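Local coordinates for protein PfhB2 (Pasteurella multocida, PDB 6U8T) that is a YopT-like domain of the PfhB2 toxin and probably acts as a papain-like (clan CA) cysteine protease, at residues 81-84 with 85-89; 191-194 with 195-199. The protein carries 1 engineered substitution. All blocks are in the same frame, centred on the assembly; numbering follows the deposited sequence.

Interaction 1: residues 81-84 with 85-89; sequences LQTE and FMQSG
Phe85 and Leu81 sit one turn apart on the last stretch of helix 72-87, joined by a backbone bond from Phe85 N to Leu81 O of 2.9 Å. Met86 N bonds Gln82 O in the same way, also at 2.9 Å. The well-packed side of this turn belongs to Phe85. Its CG stands anti to the backbone N (chi1 -179°), and its CB rests 3.4 Å from Gln82 O. The ring is carried away from this turn into the helical core, where it meets His35 edge-to-face and touches Thr98. Leu81 is buried too, packed on Ser40 and Trp101 rather than on Phe85. Met86, a selenomethionine, is bent at chi2 and chi3, which sets its CE at the edge of the Phe85 ring, in plane. Met86 SE lies 4.3 Å from Gln82 CG.

The other side is looser. Thr83 and Gln87 run side by side and point the same way, with Thr83 CG2 3.8 Å from Gln87 NE2. Nearer the backbone, Gln87 CG comes to 3.2 Å from Thr83 O. Glu84, Thr83 and Gln87 are exposed. Gln87 N still bonds Thr83 O at 3.0 Å, but its second bond, to Glu84 O, is weak. Helical geometry ends by Gly89, which has positive phi. Phe85 O is taken up by Gln94 of helix 91-104. The chemistry is thus that of an amphipathic helix end: backbone bonds hold the turn, an aromatic and a leucine pack it against helices 20-51 and 91-104, and Thr83 and Gln87 meet through little more than van der Waals contact.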
loop_
_atom_site.group_PDB
_atom_site.type_symbol
_atom_site.label_atom_id
_atom_site.label_comp_id
_atom_site.label_asym_id
_atom_site.label_seq_id
_atom_site.Cartn_x
_atom_site.Cartn_y
_atom_site.Cartn_z
ATOM N N LEU C 81 -18.429 14.597 -6.284
ATOM C CA LEU C 81 -18.351 13.949 -4.951
ATOM C C LEU C 81 -16.882 13.638 -4.622
ATOM O O LEU C 81 -16.467 13.795 -3.477
ATOM C CB LEU C 81 -19.189 12.670 -4.960
ATOM C CG LEU C 81 -19.240 11.916 -3.637
ATOM C CD1 LEU C 81 -19.599 12.881 -2.500
ATOM C CD2 LEU C 81 -20.237 10.755 -3.692
ATOM N N GLN C 82 -16.123 13.152 -5.599
ATOM C CA GLN C 82 -14.720 12.751 -5.409
ATOM C C GLN C 82 -13.908 13.986 -4.928
ATOM O O GLN C 82 -13.121 13.867 -4.016
ATOM C CB GLN C 82 -14.206 12.185 -6.719
ATOM C CG GLN C 82 -12.724 11.841 -6.676
ATOM C CD GLN C 82 -12.118 11.970 -8.051
ATOM O OE1 GLN C 82 -12.782 11.750 -9.068
ATOM N NE2 GLN C 82 -10.818 12.121 -8.090
ATOM N N THR C 83 -14.102 15.138 -5.557
ATOM C CA THR C 83 -13.514 16.448 -5.191
ATOM C C THR C 83 -13.820 16.787 -3.725
ATOM O O THR C 83 -12.873 17.120 -3.004
ATOM C CB THR C 83 -14.068 17.512 -6.136
ATOM O OG1 THR C 83 -13.117 17.341 -7.174
ATOM C CG2 THR C 83 -14.149 18.914 -5.586
ATOM N N GLU C 84 -15.089 16.763 -3.339
ATOM C CA GLU C 84 -15.532 17.009 -1.946
ATOM C C GLU C 84 -14.815 16.020 -0.998
ATOM O O GLU C 84 -14.200 16.463 0.003
ATOM C CB GLU C 84 -17.056 16.961 -1.888
ATOM C CG GLU C 84 -17.678 18.216 -2.473
ATOM C CD GLU C 84 -19.114 18.107 -2.947
ATOM O OE1 GLU C 84 -19.725 17.026 -2.720
ATOM O OE2 GLU C 84 -19.607 19.092 -3.572
ATOM N N PHE C 85 -14.796 14.750 -1.365
ATOM C CA PHE C 85 -14.144 13.671 -0.588
ATOM C C PHE C 85 -12.662 13.983 -0.364
ATOM O O PHE C 85 -12.138 13.864 0.733
ATOM C CB PHE C 85 -14.369 12.341 -1.289
ATOM C CG PHE C 85 -13.756 11.171 -0.572
ATOM C CD1 PHE C 85 -14.507 10.443 0.339
ATOM C CD2 PHE C 85 -12.471 10.750 -0.861
ATOM C CE1 PHE C 85 -13.986 9.320 0.961
ATOM C CE2 PHE C 85 -11.943 9.639 -0.223
ATOM C CZ PHE C 85 -12.707 8.926 0.682
HETATM N N MSE C 86 -12.014 14.426 -1.429
HETATM C CA MSE C 86 -10.586 14.723 -1.472
HETATM C C MSE C 86 -10.262 15.941 -0.609
HETATM O O MSE C 86 -9.167 16.011 -0.087
HETATM C CB MSE C 86 -10.174 15.050 -2.914
HETATM C CG MSE C 86 -8.943 14.371 -3.425
HETATM SE SE MSE C 86 -9.402 12.563 -3.976
HETATM C CE MSE C 86 -9.021 11.359 -2.448
ATOM N N GLN C 87 -11.177 16.911 -0.517
ATOM C CA GLN C 87 -10.969 18.152 0.210
ATOM C C GLN C 87 -11.252 17.990 1.713
ATOM O O GLN C 87 -11.013 18.948 2.471
ATOM C CB GLN C 87 -11.934 19.243 -0.277
ATOM C CG GLN C 87 -11.691 19.753 -1.696
ATOM C CD GLN C 87 -12.838 20.627 -2.145
ATOM O OE1 GLN C 87 -13.933 20.612 -1.566
ATOM N NE2 GLN C 87 -12.605 21.415 -3.173
ATOM N N SER C 88 -11.748 16.839 2.151
ATOM C CA SER C 88 -12.202 16.591 3.526
ATOM C C SER C 88 -11.012 16.495 4.479
ATOM O O SER C 88 -11.132 17.074 5.561
ATOM C CB SER C 88 -13.083 15.367 3.615
ATOM O OG SER C 88 -13.877 15.436 4.779
ATOM N N GLY C 89 -9.948 15.760 4.167
ATOM C CA GLY C 89 -8.811 15.567 5.098
ATOM C C GLY C 89 -9.199 15.097 6.508
ATOM O O GLY C 89 -9.529 15.928 7.315
#

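Interaction 2: residues 191-194 with 195-199; sequences ESWL and KEAFW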
loop_
_atom_site.group_PDB
_atom_site.type_symbol
_atom_site.label_atom_id
_atom_site.label_comp_id
_atom_site.label_asym_id
_atom_site.label_seq_id
_atom_site.Cartn_x
_atom_site.Cartn_y
_atom_site.Cartn_z
ATOM N N GLU C 191 19.289 13.766 12.134
ATOM C CA GLU C 191 18.025 13.421 12.827
ATOM C C GLU C 191 16.961 14.466 12.480
ATOM O O GLU C 191 15.845 14.061 12.104
ATOM C CB GLU C 191 18.259 13.316 14.331
ATOM C CG GLU C 191 17.002 12.991 15.105
ATOM C CD GLU C 191 17.252 12.491 16.527
ATOM O OE1 GLU C 191 18.189 11.674 16.754
ATOM O OE2 GLU C 191 16.506 12.920 17.418
ATOM N N SER C 192 17.285 15.761 12.573
ATOM C CA SER C 192 16.334 16.864 12.271
ATOM C C SER C 192 15.893 16.781 10.812
ATOM O O SER C 192 14.703 16.833 10.579
ATOM C CB SER C 192 16.918 18.189 12.579
ATOM O OG SER C 192 17.380 18.159 13.905
ATOM N N TRP C 193 16.835 16.636 9.882
ATOM C CA TRP C 193 16.574 16.529 8.426
ATOM C C TRP C 193 15.666 15.341 8.138
ATOM O O TRP C 193 14.711 15.526 7.388
ATOM C CB TRP C 193 17.870 16.397 7.641
ATOM C CG TRP C 193 17.631 16.092 6.202
ATOM C CD1 TRP C 193 17.309 16.973 5.208
ATOM C CD2 TRP C 193 17.669 14.797 5.591
ATOM N NE1 TRP C 193 17.186 16.313 4.016
ATOM C CE2 TRP C 193 17.405 14.981 4.219
ATOM C CE3 TRP C 193 17.934 13.511 6.057
ATOM C CZ2 TRP C 193 17.399 13.923 3.320
ATOM C CZ3 TRP C 193 17.901 12.458 5.175
ATOM C CH2 TRP C 193 17.637 12.666 3.827
ATOM N N LEU C 194 15.956 14.170 8.701
ATOM C CA LEU C 194 15.188 12.933 8.466
ATOM C C LEU C 194 13.751 13.145 8.962
ATOM O O LEU C 194 12.817 12.855 8.179
ATOM C CB LEU C 194 15.852 11.754 9.178
ATOM C CG LEU C 194 15.406 10.380 8.677
ATOM C CD1 LEU C 194 15.955 10.109 7.284
ATOM C CD2 LEU C 194 15.829 9.270 9.612
ATOM N N LYS C 195 13.584 13.683 10.171
ATOM C CA LYS C 195 12.261 13.825 10.831
ATOM C C LYS C 195 11.483 15.006 10.243
ATOM O O LYS C 195 10.287 14.862 10.061
ATOM C CB LYS C 195 12.439 13.991 12.346
ATOM C CG LYS C 195 13.105 12.806 13.037
ATOM C CD LYS C 195 13.083 12.879 14.543
ATOM C CE LYS C 195 13.264 11.519 15.189
ATOM N NZ LYS C 195 13.372 11.625 16.663
ATOM N N GLU C 196 12.128 16.134 9.959
ATOM C CA GLU C 196 11.421 17.409 9.657
ATOM C C GLU C 196 11.293 17.621 8.147
ATOM O O GLU C 196 10.369 18.341 7.781
ATOM C CB GLU C 196 12.127 18.605 10.283
ATOM C CG GLU C 196 12.082 18.638 11.805
ATOM C CD GLU C 196 13.003 19.699 12.415
ATOM O OE1 GLU C 196 13.456 20.596 11.672
ATOM O OE2 GLU C 196 13.320 19.613 13.627
ATOM N N ALA C 197 12.149 17.010 7.321
ATOM C CA ALA C 197 12.223 17.286 5.869
ATOM C C ALA C 197 12.007 15.998 5.069
ATOM O O ALA C 197 10.999 15.914 4.358
ATOM C CB ALA C 197 13.534 17.938 5.538
ATOM N N PHE C 198 12.889 15.009 5.209
ATOM C CA PHE C 198 12.922 13.808 4.340
ATOM C C PHE C 198 11.640 12.988 4.503
ATOM O O PHE C 198 11.068 12.571 3.481
ATOM C CB PHE C 198 14.130 12.922 4.631
ATOM C CG PHE C 198 14.298 11.787 3.655
ATOM C CD1 PHE C 198 14.597 12.040 2.325
ATOM C CD2 PHE C 198 14.130 10.472 4.060
ATOM C CE1 PHE C 198 14.731 11.001 1.418
ATOM C CE2 PHE C 198 14.256 9.437 3.151
ATOM C CZ PHE C 198 14.572 9.704 1.838
ATOM N N TRP C 199 11.204 12.734 5.736
ATOM C CA TRP C 199 10.166 11.714 6.009
ATOM C C TRP C 199 8.893 12.046 5.236
ATOM O O TRP C 199 8.411 11.153 4.545
ATOM C CB TRP C 199 9.935 11.594 7.509
ATOM C CG TRP C 199 9.099 10.425 7.865
ATOM C CD1 TRP C 199 7.947 10.460 8.578
ATOM C CD2 TRP C 199 9.328 9.052 7.522
ATOM N NE1 TRP C 199 7.424 9.197 8.708
ATOM C CE2 TRP C 199 8.260 8.306 8.079
ATOM C CE3 TRP C 199 10.336 8.367 6.840
ATOM C CZ2 TRP C 199 8.156 6.923 7.924
ATOM C CZ3 TRP C 199 10.234 6.995 6.705
ATOM C CH2 TRP C 199 9.160 6.286 7.234
#
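Trp193 O is gripped by two backbone N-H groups. Phe198 N reaches it at 2.9 Å in a nearly straight bond (170°), and Ala197 N at 3.0 Å from above the carbonyl plane. Trp199 N then bonds Leu194 O, again five residues back. The helix widens here into a pi-type turn at 195-198.

With this spacing Phe198 comes to lie beside Trp193. The Phe198 CB sits over one face of the indole, 3.6 Å from the centroid of its six-membered ring, a CH-pi contact. Phe198 CG stands anti to the backbone N (chi1 -173°), which carries the ring along the outer rim of the indole, by CH2 and CZ2. The ring planes differ by only 25°, but the phenyl is displaced and little of one ring lies over the other. Trp193 CH2 and Phe198 CD1 are closest, at 3.4 Å. Leu194 CD1 packs on Phe198 CD2 at 3.7 Å. Trp193 also meets Phe184, and Phe198 meets Phe174 edge-to-face, so this side lies on the sheet.

Glu191 and Lys195 extend alongside each other elsewhere. Their salt bridge is weak, with OE2 and NZ 3.5 Å apart. The stronger partner of Lys195 NZ is Ser133 OG of the second subunit, where Ser128 O takes Trp199 NE1. Glu196 OE1 bonds Tyr8 OH of its own chain. The i+5 backbone bonds mark a pi-bulge, in a helix packed on an antiparallel sheet and against the partner subunit.

The two contacts come in series along the chain, with 81-89 well before 191-199. Their centres are 29 Å apart and their nearest atoms about 18 Å apart, so they do not touch. They share no helix. Interaction 1 lies at the C-terminal end of helix 72-87, which packs against helices 20-51 and 91-104. Interaction 2 lies within helix 187-201, which follows strand 180-184 and packs on the sheet that contains it. One contact thus belongs to the helical part of the molecule and the other to the part built on the four-stranded sheet. Of the two, only interaction 2 touches the second subunit, so it alone lies at the subunit interface.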